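Zinc-type alcohol dehydrogenase-like protein YAHK (Escherichia coli, PDB 1UUF) catalyses the NADPH-dependent reduction of a wide range of aldehydes to the corresponding primary alcohols, as a zinc-containing member of the alcohol dehydrogenase family. Local coordinates at residues Glu53-His61 against Tyr358-Thr366. Sequence-based numbering, arbitrary orientation.
With ZN (zinc ion), chain C.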
loop_
_atom_site.group_PDB
_atom_site.type_symbol
_atom_site.label_atom_id
_atom_site.label_comp_id
_atom_site.label_asym_id
_atom_site.label_seq_id
_atom_site.Cartn_x
_atom_site.Cartn_y
_atom_site.Cartn_z
ATOM N N GLU A 53 25.764 -31.193 3.083
ATOM C CA GLU A 53 25.842 -31.768 4.420
ATOM C C GLU A 53 25.474 -30.583 5.308
ATOM O O GLU A 53 26.244 -29.628 5.430
ATOM C CB GLU A 53 27.268 -32.227 4.725
ATOM C CG GLU A 53 27.426 -32.959 6.047
ATOM C CD GLU A 53 26.711 -34.299 6.062
ATOM O OE1 GLU A 53 26.833 -35.049 5.071
ATOM O OE2 GLU A 53 26.035 -34.606 7.066
ATOM N N ILE A 54 24.291 -30.633 5.907
ATOM C CA ILE A 54 23.823 -29.533 6.742
ATOM C C ILE A 54 24.559 -29.402 8.067
ATOM O O ILE A 54 24.649 -30.353 8.846
ATOM C CB ILE A 54 22.308 -29.661 7.003
ATOM C CG1 ILE A 54 21.559 -29.688 5.669
ATOM C CG2 ILE A 54 21.819 -28.488 7.843
ATOM C CD1 ILE A 54 20.051 -29.807 5.809
ATOM N N ALA A 55 25.089 -28.210 8.319
ATOM C CA ALA A 55 25.813 -27.954 9.555
ATOM C C ALA A 55 24.880 -27.349 10.591
ATOM O O ALA A 55 24.860 -27.780 11.746
ATOM C CB ALA A 55 26.987 -27.016 9.292
ATOM N N TYR A 56 24.102 -26.354 10.176
ATOM C CA TYR A 56 23.172 -25.690 11.081
ATOM C C TYR A 56 21.871 -25.311 10.394
ATOM O O TYR A 56 21.824 -25.128 9.177
ATOM C CB TYR A 56 23.797 -24.416 11.661
ATOM C CG TYR A 56 25.137 -24.638 12.317
ATOM C CD1 TYR A 56 26.324 -24.450 11.605
ATOM C CD2 TYR A 56 25.220 -25.089 13.633
ATOM C CE1 TYR A 56 27.560 -24.708 12.191
ATOM C CE2 TYR A 56 26.451 -25.351 14.227
ATOM C CZ TYR A 56 27.614 -25.162 13.499
ATOM O OH TYR A 56 28.832 -25.445 14.074
ATOM N N CYS A 57 20.811 -25.192 11.186
ATOM C CA CYS A 57 19.513 -24.798 10.657
ATOM C C CYS A 57 18.805 -23.901 11.662
ATOM O O CYS A 57 18.571 -24.298 12.802
ATOM C CB CYS A 57 18.640 -26.020 10.355
ATOM S SG CYS A 57 17.075 -25.583 9.522
ATOM N N GLY A 58 18.476 -22.687 11.232
ATOM C CA GLY A 58 17.783 -21.757 12.102
ATOM C C GLY A 58 16.349 -22.200 12.322
ATOM O O GLY A 58 15.767 -22.881 11.477
ATOM N N VAL A 59 15.782 -21.830 13.464
ATOM C CA VAL A 59 14.408 -22.194 13.777
ATOM C C VAL A 59 13.524 -20.975 13.529
ATOM O O VAL A 59 13.685 -19.932 14.166
ATOM C CB VAL A 59 14.286 -22.661 15.239
ATOM C CG1 VAL A 59 12.848 -23.066 15.543
ATOM C CG2 VAL A 59 15.234 -23.840 15.482
ATOM N N CYS A 60 12.597 -21.119 12.586
ATOM C CA CYS A 60 11.695 -20.036 12.194
ATOM C C CYS A 60 10.278 -20.271 12.703
ATOM O O CYS A 60 9.861 -21.413 12.896
ATOM C CB CYS A 60 11.673 -19.919 10.665
ATOM S SG CYS A 60 10.573 -18.636 10.017
ATOM N N HIS A 61 9.538 -19.192 12.929
ATOM C CA HIS A 61 8.166 -19.333 13.395
ATOM C C HIS A 61 7.331 -20.108 12.380
ATOM O O HIS A 61 6.328 -20.727 12.735
ATOM C CB HIS A 61 7.536 -17.965 13.666
ATOM C CG HIS A 61 7.810 -17.436 15.039
ATOM N ND1 HIS A 61 9.018 -16.877 15.398
ATOM C CD2 HIS A 61 7.041 -17.417 16.155
ATOM C CE1 HIS A 61 8.982 -16.537 16.676
ATOM N NE2 HIS A 61 7.794 -16.854 17.158
ATOM N N TYR A 358 18.531 -13.848 19.405
ATOM C CA TYR A 358 17.128 -13.652 19.049
ATOM C C TYR A 358 16.654 -14.743 18.110
ATOM O O TYR A 358 15.537 -14.686 17.592
ATOM C CB TYR A 358 16.939 -12.303 18.358
ATOM C CG TYR A 358 17.144 -11.139 19.282
ATOM C CD1 TYR A 358 18.421 -10.662 19.563
ATOM C CD2 TYR A 358 16.061 -10.561 19.938
ATOM C CE1 TYR A 358 18.614 -9.637 20.484
ATOM C CE2 TYR A 358 16.241 -9.540 20.858
ATOM C CZ TYR A 358 17.517 -9.085 21.127
ATOM O OH TYR A 358 17.695 -8.085 22.051
ATOM N N ARG A 359 17.504 -15.737 17.899
ATOM C CA ARG A 359 17.180 -16.823 16.992
ATOM C C ARG A 359 17.798 -18.129 17.456
ATOM O O ARG A 359 18.978 -18.176 17.801
ATOM C CB ARG A 359 17.714 -16.487 15.595
ATOM C CG ARG A 359 16.656 -16.290 14.517
ATOM C CD ARG A 359 16.036 -17.614 14.104
ATOM N NE ARG A 359 15.211 -17.490 12.902
ATOM C CZ ARG A 359 14.031 -16.876 12.856
ATOM N NH1 ARG A 359 13.523 -16.321 13.948
ATOM N NH2 ARG A 359 13.357 -16.823 11.715
ATOM N N PHE A 360 16.998 -19.188 17.481
ATOM C CA PHE A 360 17.524 -20.490 17.850
ATOM C C PHE A 360 18.123 -21.096 16.590
ATOM O O PHE A 360 17.576 -20.934 15.499
ATOM C CB PHE A 360 16.420 -21.421 18.362
ATOM C CG PHE A 360 15.956 -21.115 19.754
ATOM C CD1 PHE A 360 14.685 -20.600 19.980
ATOM C CD2 PHE A 360 16.788 -21.349 20.841
ATOM C CE1 PHE A 360 14.246 -20.322 21.271
ATOM C CE2 PHE A 360 16.360 -21.076 22.139
ATOM C CZ PHE A 360 15.086 -20.560 22.355
ATOM N N VAL A 361 19.254 -21.777 16.737
ATOM C CA VAL A 361 19.895 -22.439 15.611
ATOM C C VAL A 361 20.283 -23.844 16.043
ATOM O O VAL A 361 20.976 -24.034 17.043
ATOM C CB VAL A 361 21.150 -21.683 15.124
ATOM C CG1 VAL A 361 21.876 -22.496 14.054
ATOM C CG2 VAL A 361 20.740 -20.344 14.542
ATOM N N ILE A 362 19.812 -24.826 15.285
ATOM C CA ILE A 362 20.090 -26.226 15.566
ATOM C C ILE A 362 21.488 -26.640 15.114
ATOM O O ILE A 362 21.930 -26.295 14.018
ATOM C CB ILE A 362 19.072 -27.138 14.847
ATOM C CG1 ILE A 362 17.659 -26.818 15.330
ATOM C CG2 ILE A 362 19.420 -28.604 15.083
ATOM C CD1 ILE A 362 16.579 -27.259 14.363
ATOM N N ASP A 363 22.180 -27.373 15.979
ATOM C CA ASP A 363 23.508 -27.894 15.675
ATOM C C ASP A 363 23.157 -29.255 15.083
ATOM O O ASP A 363 22.968 -30.220 15.823
ATOM C CB ASP A 363 24.302 -28.083 16.969
ATOM C CG ASP A 363 25.745 -28.471 16.722
ATOM O OD1 ASP A 363 26.056 -29.004 15.636
ATOM O OD2 ASP A 363 26.573 -28.253 17.628
ATOM N N ASN A 364 23.049 -29.330 13.760
ATOM C CA ASN A 364 22.658 -30.575 13.107
ATOM C C ASN A 364 23.547 -31.780 13.368
ATOM O O ASN A 364 23.125 -32.918 13.165
ATOM C CB ASN A 364 22.501 -30.347 11.603
ATOM C CG ASN A 364 21.353 -29.414 11.287
ATOM O OD1 ASN A 364 21.336 -28.266 11.735
ATOM N ND2 ASN A 364 20.376 -29.902 10.524
ATOM N N ARG A 365 24.772 -31.543 13.817
ATOM C CA ARG A 365 25.665 -32.651 14.115
ATOM C C ARG A 365 25.065 -33.482 15.251
ATOM O O ARG A 365 25.317 -34.686 15.354
ATOM C CB ARG A 365 27.050 -32.117 14.500
ATOM C CG ARG A 365 27.957 -33.119 15.194
ATOM C CD ARG A 365 27.711 -33.122 16.696
ATOM N NE ARG A 365 27.983 -31.812 17.287
ATOM C CZ ARG A 365 27.762 -31.503 18.561
ATOM N NH1 ARG A 365 28.043 -30.287 19.008
ATOM N NH2 ARG A 365 27.257 -32.409 19.387
ATOM N N THR A 366 24.251 -32.842 16.087
ATOM C CA THR A 366 23.632 -33.530 17.219
ATOM C C THR A 366 22.520 -34.498 16.822
ATOM O O THR A 366 21.900 -35.125 17.686
ATOM C CB THR A 366 23.064 -32.530 18.246
ATOM O OG1 THR A 366 21.974 -31.804 17.665
ATOM C CG2 THR A 366 24.149 -31.558 18.690
HETATM ZN ZN ZN C . 10.972 -18.769 7.683
HETATM O O HOH W 1 26.742 -29.062 13.108
HETATM O O HOH W 2 28.997 -27.263 16.025
HETATM O O HOH W 3 14.289 -19.102 16.730
HETATM O O HOH W 4 10.443 -15.881 12.692
HETATM O O HOH W 5 8.966 -18.094 6.807
#
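With chi2 of Arg359 bent to -73°, one face of its guanidinium lies over Val59 O and Cys60 CA, while the first torsion of Tyr56 (-54°) carries the ring alongside Asp363. These side chains flank an antiparallel strand pair in the GroES-like catalytic domain of a zinc alcohol dehydrogenase, where the C-terminal strand 359-363 returns to join strand 49-58. Cys57 and Ile362 form a hydrogen-bonded pair: Ile362 N reaches Cys57 O at 2.8 Å, and Cys57 N meets a lone pair of Ile362 O. Val59 N continues the ladder to Phe360 O, and Asn364 N closes its other end on Ala55 O. Ala55 and Tyr56 form a classic beta bulge in strand 49-58, both facing Val85 of strand 84-91. Beyond the bulge, the Asn364 amide lies beside Ile54, ND2 3.4 Å from CG2, and gives its N-H groups to the carbonyls of Gly148 and Ser150. On the Tyr56 face, Tyr56 CB packs on Val361 CG1 at 3.6 Å; the ring is turned 42° from the Asp363 carboxylate, and a water links Tyr56 OH to Asp363 OD2. The side chains of Val59 and Ile362 cross at about a right angle, Val59 CG2 3.8 Å from Ile362 CD1, both touching helix 344-352. Arg359 NE is salt-bridged to Glu83, and NH2 lies 3.7 Å from Cys60 CB. Cys60, with His82 and Cys178, holds the catalytic zinc, its SG 2.4 Å from the metal and a water at 2.3 Å from the same zinc ion.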